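Long-range contacts in 7,8-dihydro-6-hydroxymethylpterin pyrophosphokinase-dihydropteroate synthase (Plasmodium falciparum, PDB 6JWY), which probably makes 7,8-dihydropteroate by pyrophosphorylating 6-hydroxymethyl-7,8-dihydropterin with ATP and then condensing the product with 4-aminobenzoate, two steps of folate biosynthesis: residues V392-V397 with R686-L691; F611-M616 with Q664-G669. The protein carries 1 engineered substitution. All coordinates share one frame; numbering follows the deposited sequence.

Interaction 1: residues V392-V397 with R686-L691; sequences VGILNV and RVHDVL. With CKL (4-[(2-azanyl-4-oxidanylidene-7,8-dihydro-3~{H}-pteridin-6-yl)methylamino]-~{N}-(5,6-dimethoxypyrimidin-4-yl)benzenesulfonamide), chain C; ACT (acetate ion), chain J.
Val-392 O is gripped twice: Val-687 N donates a nearly straight hydrogen bond to it (2.9 Å, 169° at the hydrogen), and the CA of Arg-686 adds a longer C-H...O contact. The next rung is Ile-394 N to Val-687 O at 3.0 Å, with the donor tilted 34° out of the carbonyl plane, while Gly-393 CA adds a C-H...O contact to the same oxygen. These parallel bridges join the first and last strands of the eight-stranded TIM barrel and so close it, and beyond them Arg-686 reaches the pterin site, with Ile-394 behind it. Arg-686 leaves the strand with an extended chain, CG anti to its N (chi1 -165°), and its flat guanidinium is sandwiched: N10 of the bound pterin-sulfonamide adduct CKL lies 3.4 Å above one face, Ile-394 CG1 3.7 Å from the other. Its NE forms a salt bridge with Asp-430. At the guanidinium edge, NH1 (2.9 Å) and NH2 (3.0 Å) both donate to one oxygen, O, of an acetate probably picked up in crystallisation. Ile-394 also makes a CH-pi contact with His-688, CD1 lying 3.4 Å from the imidazole centroid and almost on the ring normal; Ser-607 holds ND1 of that ring. Asn-396 OD1 lies at the ring's edge near NE2. Arg-686 binds the acetate with His-688 beside it, consistent with the place where dihydropteroate synthases bind the diphosphate of their pterin substrate.

Interaction 2: residues F611-M616 with Q664-G669; sequences FIAHCM and QKNICG
In the TIM barrel, helix 661-680 links the strands 603-604 and 684-687, and here its first turns receive the segment 611-616, which follows the pterin-site residues Lys-609 and Arg-610. The backbones come close, CA to CA 5.8 Å between Ala-613 and Asn-666 and 6.1 Å between Ile-612 and Gly-669. At the second of these points Ile-612 sets its CG2 methyl directly on Gly-669 CA, at 3.7 Å, because the helix carries no side chain there; the same methyl lies 3.9 Å from Asn-666 O. Asn-666 comes across from the helix with CG anti to its backbone N (chi1 -153°), which brings the amide to the segment; the side chains of Asn-666 and Ile-612 cross at about a right angle. Its two ends touch different neighbours: OD1 is 3.9 Å from Ile-612 CD1, and ND2 is 3.7 Å from Ala-613 CB. Farther along, Met-616 stretches toward the Lys-665 turn, although the exact place of its terminal methyl is doubtful. The second subunit packs on both pieces, Val-699 of that subunit on Ile-612 and Ser-695 of that subunit on Lys-665, while Lys-702 of the second subunit bonds to Cys-615 O. The nearest atoms to the asparagine amide across the contact are carbons, so the two segments are held together by van der Waals packing and shape rather than by polar bonds.

Following the chain from the N terminus, 392-397 comes first, on the opening strand of the barrel. The chain then runs through the remaining strands and helices as far as strand 603-604 and the segment 611-616. After a length that is not modelled, helix 661-680 returns to that segment, and interaction 2 closes this short loop. Strand 684-687 follows directly and pairs with the first strand, so interaction 1 closes the much longer loop with interaction 2 nested inside it. Their centres are about 17 Å apart, and they meet where Asp-689, seen to bind magnesium in a structure of this protein, packs on Ile-667. One contact seals the barrel; the other binds its last strand connection beside the dimer interface.

Interaction 1: residues V392-V397 with R686-L691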
ATOM      1  N   VAL A 392      -5.408 -19.925  -1.854  1.00 15.02           N
ATOM      2  CA  VAL A 392      -6.345 -21.026  -1.993  1.00 14.34           C
ATOM      3  C   VAL A 392      -6.229 -21.543  -3.425  1.00 15.10           C
ATOM      4  O   VAL A 392      -6.627 -20.851  -4.373  1.00 15.54           O
ATOM      5  CB  VAL A 392      -7.782 -20.529  -1.724  1.00 13.80           C
ATOM      6  CG1 VAL A 392      -8.827 -21.577  -2.075  1.00 12.23           C
ATOM      7  CG2 VAL A 392      -7.982 -19.980  -0.311  1.00 12.71           C
ATOM      8  N   GLY A 393      -5.703 -22.765  -3.588  1.00 14.94           N
ATOM      9  CA  GLY A 393      -5.560 -23.332  -4.925  1.00 15.54           C
ATOM     10  C   GLY A 393      -6.868 -23.896  -5.496  1.00 16.21           C
ATOM     11  O   GLY A 393      -7.625 -24.579  -4.805  1.00 16.15           O
ATOM     12  N   ILE A 394      -7.113 -23.624  -6.779  1.00 16.80           N
ATOM     13  CA  ILE A 394      -8.313 -24.096  -7.456  1.00 18.36           C
ATOM     14  C   ILE A 394      -8.059 -25.476  -8.056  1.00 20.08           C
ATOM     15  O   ILE A 394      -7.157 -25.624  -8.877  1.00 20.15           O
ATOM     16  CB  ILE A 394      -8.709 -23.127  -8.588  1.00 17.20           C
ATOM     17  CG1 ILE A 394      -9.025 -21.722  -8.068  1.00 16.12           C
ATOM     18  CG2 ILE A 394      -9.838 -23.713  -9.427  1.00 15.91           C
ATOM     19  CD1 ILE A 394      -9.110 -20.704  -9.173  1.00 16.19           C
ATOM     20  N   LEU A 395      -8.902 -26.450  -7.681  1.00 22.15           N
ATOM     21  CA  LEU A 395      -8.989 -27.739  -8.347  1.00 22.94           C
ATOM     22  C   LEU A 395     -10.374 -27.906  -8.967  1.00 25.29           C
ATOM     23  O   LEU A 395     -11.349 -28.204  -8.264  1.00 24.08           O
ATOM     24  CB  LEU A 395      -8.723 -28.831  -7.311  1.00 23.24           C
ATOM     25  CG  LEU A 395      -8.560 -30.239  -7.883  1.00 23.85           C
ATOM     26  CD1 LEU A 395      -7.153 -30.431  -8.437  1.00 25.11           C
ATOM     27  CD2 LEU A 395      -8.838 -31.278  -6.810  1.00 24.18           C
ATOM     28  N   ASN A 396     -10.458 -27.683 -10.286  1.00 27.82           N
ATOM     29  CA  ASN A 396     -11.677 -27.984 -11.019  1.00 32.37           C
ATOM     30  C   ASN A 396     -11.585 -29.414 -11.549  1.00 35.82           C
ATOM     31  O   ASN A 396     -10.902 -29.651 -12.540  1.00 40.46           O
ATOM     32  CB  ASN A 396     -11.854 -27.080 -12.234  1.00 35.71           C
ATOM     33  CG  ASN A 396     -12.102 -25.629 -11.889  1.00 42.10           C
ATOM     34  OD1 ASN A 396     -11.332 -24.752 -12.281  1.00 47.09           O
ATOM     35  ND2 ASN A 396     -13.189 -25.359 -11.183  1.00 48.46           N
ATOM     36  N   VAL A 397     -12.234 -30.369 -10.875  1.00 37.13           N
ATOM     37  CA  VAL A 397     -12.513 -31.674 -11.462  1.00 43.64           C
ATOM     38  C   VAL A 397     -13.575 -31.479 -12.549  1.00 50.35           C
ATOM     39  O   VAL A 397     -14.761 -31.313 -12.247  1.00 52.20           O
ATOM     40  CB  VAL A 397     -13.026 -32.671 -10.402  1.00 39.00           C
ATOM     41  CG1 VAL A 397     -12.699 -34.108 -10.762  1.00 38.22           C
ATOM     42  CG2 VAL A 397     -12.525 -32.346  -9.008  1.00 36.67           C
ATOM     43  N   ARG A 686      -8.247 -16.683  -4.254  1.00 15.02           N
ATOM     44  CA  ARG A 686      -8.543 -17.970  -4.881  1.00 14.42           C
ATOM     45  C   ARG A 686      -7.909 -18.009  -6.270  1.00 14.21           C
ATOM     46  O   ARG A 686      -8.331 -17.244  -7.122  1.00 15.58           O
ATOM     47  CB  ARG A 686     -10.065 -18.109  -5.000  1.00 14.46           C
ATOM     48  CG  ARG A 686     -10.546 -19.518  -5.307  1.00 15.01           C
ATOM     49  CD  ARG A 686     -12.043 -19.593  -5.545  1.00 15.56           C
ATOM     50  NE  ARG A 686     -12.478 -20.833  -6.166  1.00 15.38           N
ATOM     51  CZ  ARG A 686     -12.644 -21.012  -7.481  1.00 15.94           C
ATOM     52  NH1 ARG A 686     -13.054 -22.192  -7.921  1.00 16.22           N
ATOM     53  NH2 ARG A 686     -12.410 -20.030  -8.348  1.00 14.63           N
ATOM     54  N   VAL A 687      -6.922 -18.888  -6.507  1.00 13.31           N
ATOM     55  CA  VAL A 687      -6.080 -18.761  -7.695  1.00 13.99           C
ATOM     56  C   VAL A 687      -5.826 -20.119  -8.364  1.00 15.27           C
ATOM     57  O   VAL A 687      -5.728 -21.159  -7.687  1.00 15.07           O
ATOM     58  CB  VAL A 687      -4.733 -18.068  -7.374  1.00 13.37           C
ATOM     59  CG1 VAL A 687      -4.898 -16.613  -6.981  1.00 13.10           C
ATOM     60  CG2 VAL A 687      -3.936 -18.799  -6.314  1.00 12.28           C
ATOM     61  N   HIS A 688      -5.664 -20.075  -9.699  1.00 16.39           N
ATOM     62  CA  HIS A 688      -5.189 -21.202 -10.508  1.00 18.51           C
ATOM     63  C   HIS A 688      -3.676 -21.372 -10.414  1.00 20.29           C
ATOM     64  O   HIS A 688      -3.203 -22.487 -10.230  1.00 22.61           O
ATOM     65  CB  HIS A 688      -5.521 -21.021 -11.997  1.00 18.62           C
ATOM     66  CG  HIS A 688      -6.986 -21.058 -12.262  1.00 20.76           C
ATOM     67  ND1 HIS A 688      -7.736 -19.886 -12.407  1.00 21.68           N
ATOM     68  CD2 HIS A 688      -7.843 -22.102 -12.348  1.00 18.83           C
ATOM     69  CE1 HIS A 688      -8.999 -20.216 -12.587  1.00 22.74           C
ATOM     70  NE2 HIS A 688      -9.088 -21.577 -12.553  1.00 20.82           N
ATOM     71  N   ASP A 689      -2.931 -20.267 -10.581  1.00 20.58           N
ATOM     72  CA  ASP A 689      -1.473 -20.245 -10.654  1.00 20.80           C
ATOM     73  C   ASP A 689      -0.819 -20.112  -9.274  1.00 19.73           C
ATOM     74  O   ASP A 689      -0.409 -19.026  -8.882  1.00 20.09           O
ATOM     75  CB  ASP A 689      -1.085 -19.111 -11.594  1.00 24.11           C
ATOM     76  CG  ASP A 689      -1.869 -19.243 -12.895  1.00 29.95           C
ATOM     77  OD1 ASP A 689      -1.774 -20.326 -13.516  1.00 30.30           O
ATOM     78  OD2 ASP A 689      -2.597 -18.288 -13.268  1.00 35.30           O
ATOM     79  N   VAL A 690      -0.690 -21.228  -8.547  1.00 19.12           N
ATOM     80  CA  VAL A 690      -0.203 -21.245  -7.179  1.00 20.04           C
ATOM     81  C   VAL A 690       1.260 -20.811  -7.112  1.00 24.41           C
ATOM     82  O   VAL A 690       1.591 -19.828  -6.449  1.00 27.95           O
ATOM     83  CB  VAL A 690      -0.435 -22.612  -6.512  1.00 20.09           C
ATOM     84  CG1 VAL A 690       0.112 -22.669  -5.091  1.00 20.13           C
ATOM     85  CG2 VAL A 690      -1.905 -22.973  -6.506  1.00 18.08           C
ATOM     86  N   LEU A 691       2.148 -21.515  -7.820  1.00 27.92           N
ATOM     87  CA  LEU A 691       3.573 -21.232  -7.712  1.00 26.98           C
ATOM     88  C   LEU A 691       3.873 -19.771  -8.044  1.00 25.49           C
ATOM     89  O   LEU A 691       4.651 -19.142  -7.326  1.00 25.53           O
ATOM     90  CB  LEU A 691       4.364 -22.188  -8.614  1.00 32.27           C
ATOM     91  CG  LEU A 691       5.885 -22.025  -8.581  1.00 31.26           C
ATOM     92  CD1 LEU A 691       6.567 -23.375  -8.675  1.00 30.73           C
ATOM     93  CD2 LEU A 691       6.349 -21.109  -9.705  1.00 34.59           C
TER
HETATM   94  C2  CKL C 801     -15.714 -18.116  -4.729  1.00 10.41           C
HETATM   95  C4  CKL C 801     -15.212 -16.827  -6.648  1.00 10.85           C
HETATM   96  C5  CKL C 801     -15.396 -17.985  -7.532  1.00 10.89           C
HETATM   97  C6  CKL C 801     -15.775 -19.220  -6.823  1.00 10.88           C
HETATM   98  O24 CKL C 801     -16.106 -13.445 -15.861  1.00 42.72           O
HETATM   99  S21 CKL C 801     -15.534 -14.743 -16.150  1.00 48.25           S
HETATM  100  O23 CKL C 801     -14.161 -14.507 -16.462  1.00 48.20           O
HETATM  101  N22 CKL C 801     -16.122 -15.558 -17.427  1.00 60.54           N
HETATM  102  C25 CKL C 801     -17.233 -15.237 -18.138  1.00 73.22           C
HETATM  103  C30 CKL C 801     -17.563 -16.010 -19.244  1.00 80.27           C
HETATM  104  O31 CKL C 801     -16.785 -17.083 -19.611  1.00 88.46           O
HETATM  105  C32 CKL C 801     -17.133 -18.410 -19.205  1.00 96.61           C
HETATM  106  C29 CKL C 801     -18.683 -15.669 -19.984  1.00 85.31           C
HETATM  107  O33 CKL C 801     -19.032 -16.412 -21.090  1.00 98.01           O
HETATM  108  C34 CKL C 801     -19.517 -15.798 -22.296  1.00104.94           C
HETATM  109  N28 CKL C 801     -19.429 -14.604 -19.595  1.00 87.35           N
HETATM  110  C27 CKL C 801     -19.097 -13.868 -18.518  1.00 86.57           C
HETATM  111  N26 CKL C 801     -18.009 -14.172 -17.796  1.00 78.78           N
HETATM  112  C18 CKL C 801     -15.802 -15.756 -14.929  1.00 36.42           C
HETATM  113  C17 CKL C 801     -15.004 -16.897 -14.827  1.00 30.33           C
HETATM  114  C16 CKL C 801     -15.229 -17.789 -13.786  1.00 26.46           C
HETATM  115  C19 CKL C 801     -16.839 -15.529 -14.008  1.00 29.86           C
HETATM  116  C20 CKL C 801     -17.056 -16.430 -12.964  1.00 25.64           C
HETATM  117  C15 CKL C 801     -16.231 -17.555 -12.840  1.00 24.06           C
HETATM  118  N14 CKL C 801     -16.428 -18.438 -11.800  1.00 21.45           N
HETATM  119  C13 CKL C 801     -15.430 -19.295 -11.143  1.00 15.47           C
HETATM  120  C8  CKL C 801     -15.510 -19.115  -9.632  1.00 13.03           C
HETATM  121  C9  CKL C 801     -15.884 -20.379  -8.954  1.00 11.48           C
HETATM  122  N10 CKL C 801     -15.992 -20.322  -7.531  1.00 10.75           N
HETATM  123  N1  CKL C 801     -15.902 -19.250  -5.455  1.00 10.48           N
HETATM  124  N7  CKL C 801     -15.262 -17.957  -8.905  1.00 11.89           N
HETATM  125  O12 CKL C 801     -14.880 -15.723  -7.136  1.00 11.27           O
HETATM  126  N3  CKL C 801     -15.394 -16.953  -5.316  1.00 10.53           N
HETATM  127  N11 CKL C 801     -15.893 -18.135  -3.396  1.00  9.89           N
HETATM  128  C   ACT J 808     -12.601 -21.284 -11.975  1.00 35.87           C
HETATM  129  O   ACT J 808     -12.863 -21.746 -10.826  1.00 31.14           O
HETATM  130  OXT ACT J 808     -12.570 -20.059 -12.256  1.00 31.46           O
HETATM  131  CH3 ACT J 808     -12.276 -22.273 -13.117  1.00 37.47           C

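Interaction 2: residues F611-M616 with Q664-G669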
ATOM      1  N   PHE A 611     -12.346  -9.855 -16.742  1.00 25.30           N
ATOM      2  CA  PHE A 611     -12.177  -8.427 -16.529  1.00 24.74           C
ATOM      3  C   PHE A 611     -10.700  -8.053 -16.611  1.00 23.99           C
ATOM      4  O   PHE A 611     -10.365  -6.947 -17.001  1.00 25.37           O
ATOM      5  CB  PHE A 611     -12.848  -7.980 -15.222  1.00 24.51           C
ATOM      6  CG  PHE A 611     -12.157  -8.362 -13.933  1.00 21.82           C
ATOM      7  CD1 PHE A 611     -11.189  -7.547 -13.370  1.00 20.44           C
ATOM      8  CD2 PHE A 611     -12.512  -9.517 -13.254  1.00 21.55           C
ATOM      9  CE1 PHE A 611     -10.571  -7.887 -12.172  1.00 20.11           C
ATOM     10  CE2 PHE A 611     -11.897  -9.865 -12.061  1.00 20.88           C
ATOM     11  CZ  PHE A 611     -10.925  -9.048 -11.520  1.00 20.81           C
ATOM     12  N   ILE A 612      -9.814  -8.969 -16.229  1.00 23.96           N
ATOM     13  CA  ILE A 612      -8.401  -8.641 -16.153  1.00 25.43           C
ATOM     14  C   ILE A 612      -7.896  -8.237 -17.536  1.00 28.97           C
ATOM     15  O   ILE A 612      -7.075  -7.342 -17.649  1.00 27.10           O
ATOM     16  CB  ILE A 612      -7.588  -9.827 -15.598  1.00 22.87           C
ATOM     17  CG1 ILE A 612      -8.040 -10.217 -14.186  1.00 19.49           C
ATOM     18  CG2 ILE A 612      -6.092  -9.521 -15.679  1.00 21.11           C
ATOM     19  CD1 ILE A 612      -7.431 -11.489 -13.692  1.00 17.32           C
ATOM     20  N   ALA A 613      -8.357  -8.953 -18.571  1.00 36.39           N
ATOM     21  CA  ALA A 613      -7.885  -8.785 -19.934  1.00 40.65           C
ATOM     22  C   ALA A 613      -8.414  -7.458 -20.460  1.00 46.54           C
ATOM     23  O   ALA A 613      -7.719  -6.741 -21.174  1.00 49.26           O
ATOM     24  CB  ALA A 613      -8.379  -9.930 -20.779  1.00 38.25           C
ATOM     25  N   HIS A 614      -9.649  -7.148 -20.060  1.00 51.60           N
ATOM     26  CA  HIS A 614     -10.336  -5.926 -20.437  1.00 58.87           C
ATOM     27  C   HIS A 614      -9.599  -4.712 -19.872  1.00 57.10           C
ATOM     28  O   HIS A 614      -9.888  -3.578 -20.238  1.00 63.38           O
ATOM     29  CB  HIS A 614     -11.799  -6.028 -19.980  1.00 66.82           C
ATOM     30  CG  HIS A 614     -12.702  -4.946 -20.473  1.00 73.76           C
ATOM     31  ND1 HIS A 614     -12.760  -3.698 -19.871  1.00 74.76           N
ATOM     32  CD2 HIS A 614     -13.609  -4.929 -21.474  1.00 76.70           C
ATOM     33  CE1 HIS A 614     -13.647  -2.950 -20.497  1.00 81.29           C
ATOM     34  NE2 HIS A 614     -14.185  -3.684 -21.485  1.00 82.44           N
ATOM     35  N   CYS A 615      -8.608  -4.960 -19.010  1.00 64.88           N
ATOM     36  CA  CYS A 615      -7.923  -3.896 -18.287  1.00 68.15           C
ATOM     37  C   CYS A 615      -6.542  -3.576 -18.861  1.00 72.16           C
ATOM     38  O   CYS A 615      -5.946  -2.570 -18.476  1.00 74.90           O
ATOM     39  CB  CYS A 615      -7.842  -4.195 -16.795  1.00 64.17           C
ATOM     40  SG  CYS A 615      -9.235  -3.462 -15.900  1.00 69.56           S
ATOM     41  N   MET A 616      -6.038  -4.400 -19.790  1.00 69.33           N
ATOM     42  CA  MET A 616      -4.752  -4.100 -20.402  1.00 69.10           C
ATOM     43  C   MET A 616      -4.865  -3.951 -21.917  1.00 74.86           C
ATOM     44  O   MET A 616      -5.754  -4.519 -22.548  1.00 73.47           O
ATOM     45  CB  MET A 616      -3.676  -5.138 -20.054  1.00 67.84           C
ATOM     46  CG  MET A 616      -4.191  -6.543 -19.792  1.00 59.26           C
ATOM     47  SD  MET A 616      -3.024  -7.528 -18.801  1.00 48.19           S
ATOM     48  CE  MET A 616      -3.942  -9.058 -18.681  1.00 56.55           C
ATOM     49  N   GLN A 664      -1.457 -15.759 -21.206  1.00 52.78           N
ATOM     50  CA  GLN A 664      -0.331 -15.329 -20.380  1.00 51.76           C
ATOM     51  C   GLN A 664      -0.615 -13.982 -19.718  1.00 45.79           C
ATOM     52  O   GLN A 664      -0.533 -13.865 -18.492  1.00 41.43           O
ATOM     53  CB  GLN A 664       1.012 -15.339 -21.122  1.00 50.51           C
ATOM     54  CG  GLN A 664       1.723 -16.680 -21.028  1.00 61.67           C
ATOM     55  CD  GLN A 664       3.228 -16.582 -20.908  1.00 77.37           C
ATOM     56  OE1 GLN A 664       3.916 -17.590 -20.714  1.00 79.02           O
ATOM     57  NE2 GLN A 664       3.754 -15.367 -21.020  1.00 74.77           N
ATOM     58  N   LYS A 665      -0.958 -12.980 -20.537  1.00 41.16           N
ATOM     59  CA  LYS A 665      -1.211 -11.638 -20.044  1.00 41.80           C
ATOM     60  C   LYS A 665      -2.238 -11.680 -18.917  1.00 40.98           C
ATOM     61  O   LYS A 665      -2.227 -10.845 -18.011  1.00 43.65           O
ATOM     62  CB  LYS A 665      -1.637 -10.718 -21.186  1.00 41.68           C
ATOM     63  CG  LYS A 665      -0.604 -10.592 -22.295  1.00 44.28           C
ATOM     64  CD  LYS A 665      -0.936  -9.514 -23.308  1.00 47.92           C
ATOM     65  CE  LYS A 665      -1.203  -8.179 -22.649  1.00 54.36           C
ATOM     66  NZ  LYS A 665      -1.541  -7.129 -23.637  1.00 64.84           N
ATOM     67  N   ASN A 666      -3.106 -12.686 -18.972  1.00 36.62           N
ATOM     68  CA  ASN A 666      -4.183 -12.823 -18.017  1.00 34.77           C
ATOM     69  C   ASN A 666      -3.588 -13.266 -16.682  1.00 33.02           C
ATOM     70  O   ASN A 666      -3.876 -12.674 -15.643  1.00 34.75           O
ATOM     71  CB  ASN A 666      -5.262 -13.760 -18.567  1.00 35.90           C
ATOM     72  CG  ASN A 666      -6.628 -13.458 -18.008  1.00 37.21           C
ATOM     73  OD1 ASN A 666      -6.872 -13.696 -16.831  1.00 38.22           O
ATOM     74  ND2 ASN A 666      -7.520 -12.941 -18.840  1.00 40.53           N
ATOM     75  N   ILE A 667      -2.749 -14.307 -16.733  1.00 29.61           N
ATOM     76  CA  ILE A 667      -2.041 -14.801 -15.566  1.00 29.67           C
ATOM     77  C   ILE A 667      -1.190 -13.685 -14.977  1.00 26.20           C
ATOM     78  O   ILE A 667      -1.155 -13.499 -13.767  1.00 25.69           O
ATOM     79  CB  ILE A 667      -1.180 -16.022 -15.923  1.00 32.90           C
ATOM     80  CG1 ILE A 667      -2.050 -17.114 -16.559  1.00 40.64           C
ATOM     81  CG2 ILE A 667      -0.435 -16.499 -14.680  1.00 29.68           C
ATOM     82  CD1 ILE A 667      -1.506 -18.531 -16.440  1.00 47.76           C
ATOM     83  N   CYS A 668      -0.540 -12.929 -15.859  1.00 24.21           N
ATOM     84  CA  CYS A 668       0.327 -11.849 -15.434  1.00 24.27           C
ATOM     85  C   CYS A 668      -0.489 -10.813 -14.666  1.00 23.90           C
ATOM     86  O   CYS A 668      -0.084 -10.389 -13.584  1.00 23.59           O
ATOM     87  CB  CYS A 668       1.107 -11.272 -16.612  1.00 24.71           C
ATOM     88  SG  CYS A 668       2.473 -12.376 -17.073  1.00 25.58           S
ATOM     89  N   GLY A 669      -1.665 -10.470 -15.197  1.00 22.70           N
ATOM     90  CA  GLY A 669      -2.540  -9.494 -14.564  1.00 23.69           C
ATOM     91  C   GLY A 669      -3.034  -9.959 -13.189  1.00 24.73           C
ATOM     92  O   GLY A 669      -3.095  -9.171 -12.240  1.00 27.82           O
TER